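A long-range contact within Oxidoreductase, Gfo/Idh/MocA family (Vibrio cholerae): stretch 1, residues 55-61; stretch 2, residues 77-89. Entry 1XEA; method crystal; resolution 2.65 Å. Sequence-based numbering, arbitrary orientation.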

ATOM      1  N   ASP A  55      15.200  43.809  20.570  1.00 69.97           N
ATOM      2  CA  ASP A  55      16.454  44.080  19.877  1.00 70.76           C
ATOM      3  C   ASP A  55      17.453  42.959  20.154  1.00 70.37           C
ATOM      4  O   ASP A  55      17.776  42.673  21.308  1.00 68.97           O
ATOM      5  CB  ASP A  55      17.034  45.417  20.342  1.00 72.24           C
ATOM      6  CG  ASP A  55      18.235  45.840  19.530  1.00 73.61           C
ATOM      7  OD1 ASP A  55      19.248  45.109  19.543  1.00 73.00           O
ATOM      8  OD2 ASP A  55      18.161  46.905  18.878  1.00 75.87           O
ATOM      9  N   TYR A  56      17.952  42.343  19.085  1.00 70.23           N
ATOM     10  CA  TYR A  56      18.891  41.237  19.202  1.00 70.38           C
ATOM     11  C   TYR A  56      20.122  41.544  20.031  1.00 71.04           C
ATOM     12  O   TYR A  56      20.947  40.662  20.251  1.00 71.59           O
ATOM     13  CB  TYR A  56      19.308  40.746  17.811  1.00 70.27           C
ATOM     14  CG  TYR A  56      20.224  41.668  17.047  1.00 70.55           C
ATOM     15  CD1 TYR A  56      21.595  41.683  17.299  1.00 71.04           C
ATOM     16  CD2 TYR A  56      19.725  42.502  16.049  1.00 70.77           C
ATOM     17  CE1 TYR A  56      22.454  42.507  16.572  1.00 71.99           C
ATOM     18  CE2 TYR A  56      20.571  43.334  15.311  1.00 72.11           C
ATOM     19  CZ  TYR A  56      21.939  43.333  15.576  1.00 72.14           C
ATOM     20  OH  TYR A  56      22.785  44.154  14.849  1.00 71.49           O
ATOM     21  N   ARG A  57      20.244  42.780  20.507  1.00 72.20           N
ATOM     22  CA  ARG A  57      21.401  43.159  21.311  1.00 71.98           C
ATOM     23  C   ARG A  57      21.139  42.966  22.796  1.00 72.61           C
ATOM     24  O   ARG A  57      22.001  42.472  23.529  1.00 72.99           O
ATOM     25  CB  ARG A  57      21.781  44.611  21.029  1.00 71.14           C
ATOM     26  CG  ARG A  57      22.197  44.834  19.594  1.00 71.44           C
ATOM     27  CD  ARG A  57      21.821  46.231  19.129  1.00 71.63           C
ATOM     28  NE  ARG A  57      21.637  46.271  17.683  1.00 71.14           N
ATOM     29  CZ  ARG A  57      21.116  47.299  17.022  1.00 71.69           C
ATOM     30  NH1 ARG A  57      20.725  48.378  17.688  1.00 70.75           N
ATOM     31  NH2 ARG A  57      20.983  47.243  15.699  1.00 71.19           N
ATOM     32  N   ASP A  58      19.938  43.338  23.230  1.00 72.68           N
ATOM     33  CA  ASP A  58      19.558  43.210  24.633  1.00 72.79           C
ATOM     34  C   ASP A  58      19.660  41.766  25.093  1.00 72.64           C
ATOM     35  O   ASP A  58      19.708  41.480  26.290  1.00 73.51           O
ATOM     36  CB  ASP A  58      18.127  43.710  24.840  1.00 73.45           C
ATOM     37  CG  ASP A  58      17.955  45.164  24.451  1.00 75.22           C
ATOM     38  OD1 ASP A  58      18.578  46.035  25.099  1.00 76.00           O
ATOM     39  OD2 ASP A  58      17.196  45.436  23.496  1.00 76.55           O
ATOM     40  N   VAL A  59      19.690  40.859  24.128  1.00 72.52           N
ATOM     41  CA  VAL A  59      19.780  39.439  24.411  1.00 72.53           C
ATOM     42  C   VAL A  59      20.974  39.099  25.306  1.00 72.15           C
ATOM     43  O   VAL A  59      20.894  38.200  26.138  1.00 72.97           O
ATOM     44  CB  VAL A  59      19.872  38.633  23.090  1.00 72.44           C
ATOM     45  CG1 VAL A  59      20.150  37.170  23.377  1.00 72.24           C
ATOM     46  CG2 VAL A  59      18.570  38.777  22.309  1.00 71.40           C
ATOM     47  N   LEU A  60      22.076  39.817  25.141  1.00 71.32           N
ATOM     48  CA  LEU A  60      23.260  39.553  25.946  1.00 71.05           C
ATOM     49  C   LEU A  60      23.035  39.816  27.426  1.00 70.17           C
ATOM     50  O   LEU A  60      23.720  39.246  28.277  1.00 69.28           O
ATOM     51  CB  LEU A  60      24.411  40.414  25.459  1.00 72.52           C
ATOM     52  CG  LEU A  60      24.817  40.128  24.023  1.00 74.25           C
ATOM     53  CD1 LEU A  60      25.837  41.171  23.604  1.00 75.13           C
ATOM     54  CD2 LEU A  60      25.393  38.709  23.904  1.00 73.81           C
ATOM     55  N   GLN A  61      22.078  40.688  27.722  1.00 69.46           N
ATOM     56  CA  GLN A  61      21.757  41.061  29.099  1.00 68.50           C
ATOM     57  C   GLN A  61      21.460  39.891  30.038  1.00 66.59           C
ATOM     58  O   GLN A  61      21.905  39.875  31.189  1.00 66.85           O
ATOM     59  CB  GLN A  61      20.580  42.045  29.107  1.00 69.31           C
ATOM     60  CG  GLN A  61      20.902  43.361  28.398  1.00 73.20           C
ATOM     61  CD  GLN A  61      19.833  44.423  28.579  1.00 75.35           C
ATOM     62  OE1 GLN A  61      19.510  44.804  29.705  1.00 76.74           O
ATOM     63  NE2 GLN A  61      19.286  44.917  27.469  1.00 75.44           N
ATOM     64  N   SER A  77      23.651  36.427   8.296  1.00 60.70           N
ATOM     65  CA  SER A  77      25.029  36.910   8.435  1.00 60.54           C
ATOM     66  C   SER A  77      25.188  37.933   9.544  1.00 60.00           C
ATOM     67  O   SER A  77      26.078  37.820  10.388  1.00 60.56           O
ATOM     68  CB  SER A  77      25.530  37.521   7.126  1.00 60.40           C
ATOM     69  OG  SER A  77      25.829  36.508   6.186  1.00 60.96           O
ATOM     70  N   THR A  78      24.323  38.935   9.534  1.00 57.75           N
ATOM     71  CA  THR A  78      24.384  39.970  10.540  1.00 54.83           C
ATOM     72  C   THR A  78      24.296  39.347  11.917  1.00 52.90           C
ATOM     73  O   THR A  78      25.273  39.316  12.662  1.00 52.63           O
ATOM     74  CB  THR A  78      23.238  40.951  10.359  1.00 55.87           C
ATOM     75  OG1 THR A  78      23.234  41.425   9.008  1.00 56.23           O
ATOM     76  CG2 THR A  78      23.387  42.124  11.306  1.00 55.71           C
ATOM     77  N   LEU A  79      23.121  38.829  12.244  1.00 52.53           N
ATOM     78  CA  LEU A  79      22.897  38.201  13.538  1.00 52.08           C
ATOM     79  C   LEU A  79      23.979  37.188  13.895  1.00 51.42           C
ATOM     80  O   LEU A  79      24.571  37.245  14.973  1.00 51.05           O
ATOM     81  CB  LEU A  79      21.531  37.520  13.545  1.00 51.86           C
ATOM     82  CG  LEU A  79      20.332  38.454  13.368  1.00 51.49           C
ATOM     83  CD1 LEU A  79      19.074  37.631  13.256  1.00 51.14           C
ATOM     84  CD2 LEU A  79      20.240  39.421  14.533  1.00 50.41           C
ATOM     85  N   ALA A  80      24.234  36.258  12.984  1.00 51.86           N
ATOM     86  CA  ALA A  80      25.240  35.228  13.207  1.00 52.23           C
ATOM     87  C   ALA A  80      26.570  35.835  13.637  1.00 52.85           C
ATOM     88  O   ALA A  80      27.050  35.585  14.745  1.00 52.71           O
ATOM     89  CB  ALA A  80      25.429  34.406  11.936  1.00 52.68           C
ATOM     90  N   ALA A  81      27.167  36.620  12.744  1.00 53.30           N
ATOM     91  CA  ALA A  81      28.445  37.268  13.015  1.00 53.88           C
ATOM     92  C   ALA A  81      28.435  37.946  14.380  1.00 54.99           C
ATOM     93  O   ALA A  81      29.364  37.781  15.175  1.00 54.39           O
ATOM     94  CB  ALA A  81      28.753  38.290  11.930  1.00 52.86           C
ATOM     95  N   PHE A  82      27.373  38.697  14.653  1.00 56.42           N
ATOM     96  CA  PHE A  82      27.249  39.411  15.920  1.00 57.55           C
ATOM     97  C   PHE A  82      27.550  38.555  17.145  1.00 57.64           C
ATOM     98  O   PHE A  82      28.432  38.884  17.944  1.00 58.19           O
ATOM     99  CB  PHE A  82      25.852  40.008  16.068  1.00 58.32           C
ATOM    100  CG  PHE A  82      25.679  40.823  17.315  1.00 60.27           C
ATOM    101  CD1 PHE A  82      26.454  41.962  17.528  1.00 61.43           C
ATOM    102  CD2 PHE A  82      24.738  40.464  18.270  1.00 60.73           C
ATOM    103  CE1 PHE A  82      26.288  42.739  18.674  1.00 61.13           C
ATOM    104  CE2 PHE A  82      24.563  41.234  19.420  1.00 62.39           C
ATOM    105  CZ  PHE A  82      25.340  42.374  19.624  1.00 61.85           C
ATOM    106  N   PHE A  83      26.823  37.457  17.297  1.00 56.80           N
ATOM    107  CA  PHE A  83      27.043  36.601  18.449  1.00 56.52           C
ATOM    108  C   PHE A  83      28.289  35.752  18.299  1.00 57.71           C
ATOM    109  O   PHE A  83      28.871  35.318  19.293  1.00 58.27           O
ATOM    110  CB  PHE A  83      25.831  35.712  18.692  1.00 53.21           C
ATOM    111  CG  PHE A  83      24.563  36.479  18.885  1.00 49.45           C
ATOM    112  CD1 PHE A  83      23.799  36.866  17.792  1.00 47.08           C
ATOM    113  CD2 PHE A  83      24.143  36.838  20.160  1.00 47.34           C
ATOM    114  CE1 PHE A  83      22.633  37.598  17.965  1.00 45.65           C
ATOM    115  CE2 PHE A  83      22.978  37.570  20.345  1.00 45.68           C
ATOM    116  CZ  PHE A  83      22.220  37.950  19.245  1.00 45.10           C
ATOM    117  N   LEU A  84      28.700  35.513  17.060  1.00 58.41           N
ATOM    118  CA  LEU A  84      29.898  34.723  16.832  1.00 59.69           C
ATOM    119  C   LEU A  84      31.109  35.484  17.345  1.00 61.07           C
ATOM    120  O   LEU A  84      32.041  34.888  17.894  1.00 60.95           O
ATOM    121  CB  LEU A  84      30.064  34.411  15.349  1.00 58.16           C
ATOM    122  CG  LEU A  84      29.175  33.278  14.854  1.00 57.85           C
ATOM    123  CD1 LEU A  84      29.403  33.100  13.368  1.00 58.58           C
ATOM    124  CD2 LEU A  84      29.507  31.993  15.601  1.00 57.12           C
ATOM    125  N   HIS A  85      31.098  36.802  17.172  1.00 62.54           N
ATOM    126  CA  HIS A  85      32.202  37.618  17.639  1.00 64.59           C
ATOM    127  C   HIS A  85      32.161  37.723  19.168  1.00 64.41           C
ATOM    128  O   HIS A  85      33.197  37.658  19.842  1.00 65.01           O
ATOM    129  CB  HIS A  85      32.144  39.000  16.990  1.00 68.07           C
ATOM    130  CG  HIS A  85      33.188  39.940  17.501  1.00 72.82           C
ATOM    131  ND1 HIS A  85      34.330  39.511  18.147  1.00 75.24           N
ATOM    132  CD2 HIS A  85      33.236  41.292  17.519  1.00 74.52           C
ATOM    133  CE1 HIS A  85      35.029  40.557  18.547  1.00 75.99           C
ATOM    134  NE2 HIS A  85      34.386  41.652  18.178  1.00 75.95           N
ATOM    135  N   LEU A  86      30.957  37.880  19.710  1.00 62.74           N
ATOM    136  CA  LEU A  86      30.774  37.967  21.154  1.00 61.02           C
ATOM    137  C   LEU A  86      31.146  36.637  21.806  1.00 60.21           C
ATOM    138  O   LEU A  86      31.050  36.487  23.025  1.00 59.88           O
ATOM    139  CB  LEU A  86      29.319  38.288  21.477  1.00 62.36           C
ATOM    140  CG  LEU A  86      28.810  39.606  20.904  1.00 64.71           C
ATOM    141  CD1 LEU A  86      27.288  39.653  20.964  1.00 65.23           C
ATOM    142  CD2 LEU A  86      29.423  40.755  21.680  1.00 64.55           C
ATOM    143  N   GLY A  87      31.553  35.673  20.983  1.00 59.36           N
ATOM    144  CA  GLY A  87      31.941  34.365  21.487  1.00 58.16           C
ATOM    145  C   GLY A  87      30.810  33.547  22.089  1.00 57.43           C
ATOM    146  O   GLY A  87      30.865  33.141  23.252  1.00 57.91           O
ATOM    147  N   ILE A  88      29.781  33.292  21.293  1.00 56.24           N
ATOM    148  CA  ILE A  88      28.645  32.518  21.770  1.00 55.46           C
ATOM    149  C   ILE A  88      28.233  31.463  20.743  1.00 55.51           C
ATOM    150  O   ILE A  88      28.070  31.773  19.563  1.00 56.79           O
ATOM    151  CB  ILE A  88      27.458  33.452  22.052  1.00 54.06           C
ATOM    152  CG1 ILE A  88      27.898  34.532  23.039  1.00 53.44           C
ATOM    153  CG2 ILE A  88      26.283  32.672  22.606  1.00 51.54           C
ATOM    154  CD1 ILE A  88      26.858  35.591  23.288  1.00 56.10           C
ATOM    155  N   PRO A  89      28.081  30.197  21.175  1.00 54.39           N
ATOM    156  CA  PRO A  89      27.679  29.138  20.242  1.00 52.87           C
ATOM    157  C   PRO A  89      26.444  29.616  19.476  1.00 51.87           C
ATOM    158  O   PRO A  89      25.431  29.972  20.077  1.00 52.49           O
ATOM    159  CB  PRO A  89      27.366  27.974  21.172  1.00 52.72           C
ATOM    160  CG  PRO A  89      28.345  28.183  22.291  1.00 52.41           C
ATOM    161  CD  PRO A  89      28.241  29.665  22.540  1.00 52.86           C
TER

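The most distinctive feature of this contact is the ring of Tyr56, which meets the helix of the second stretch with both a face and an edge. Leu79 CD2 lies over one face, 3.7 Å from the ring centroid and 24° off the ring normal, a CH-pi arrangement in which its closest ring atom is Tyr56 CG at 3.4 Å. The edge of the same ring points at the face of Phe82: the planes stand at 80°, the centroids are 5.0 Å apart, and Tyr56 CE1 comes within 3.5 Å of Phe82 CD2. These values identify an edge-to-face aromatic pair.

The backbone places these groups. Tyr56 and Leu79 CA atoms are 7.6 Å apart, and the CA-to-CB bond of Tyr56 points toward the helix; with chi1 at 72° (p), its ring is set against Leu79 and Phe82, one helical turn apart. The CA-to-CB bond of Phe82 also points toward the first stretch, in rotamer t. Leu79 starts sideways, but its end comes nearer, so its methyl reaches the tyrosine. At the far end of the ring, Tyr56 OH is 4.1 Å from Thr78 CG2, a contact with a methyl group.

No hydrogen bond crosses between the stretches. Even the close approach of Tyr56 O to Phe83 CZ, 3.2 Å, brings a carbonyl oxygen to a ring carbon. Association therefore rests on packing, with 407 Å² buried over both sides; Tyr56 contributes 98 Å² and Leu60 80 Å².

Leu60 forms the second centre. Leu60 CD1 and CD2 both lie against Leu86 CD1, at 3.4 and 3.6 Å; Leu60 CD1 is also 4.2 Å from Phe82 CZ, and Leu60 CD2 reaches Ile88 CD1 at 3.5 Å and Phe83 CD2 at 4.4 Å. A branched aliphatic end suits a site lined by apolar groups. Val59, buried, adds a looser contact, CG1 to Phe83 CE2 at 4.2 Å. The buried Phe83 ring thus meets Tyr56, Val59 and Leu60, all obliquely.

Arg57 is exposed and uses its aliphatic portion here, with CG 4.0 Å from Phe82 CZ. Its charged end faces its own stretch: Arg57 NH1 is 3.2 Å from Asp55 OD2, a salt bridge of charges only, since the oxygen lies well out of the guanidinium plane.

The helix ends in a Schellman motif at Gly87, whose positive phi of 67° favours glycine. Ile88 N donates to Phe83 O at 3.0 Å. Beyond this turn, the CA-to-CB bond of Ile88 points toward the first stretch.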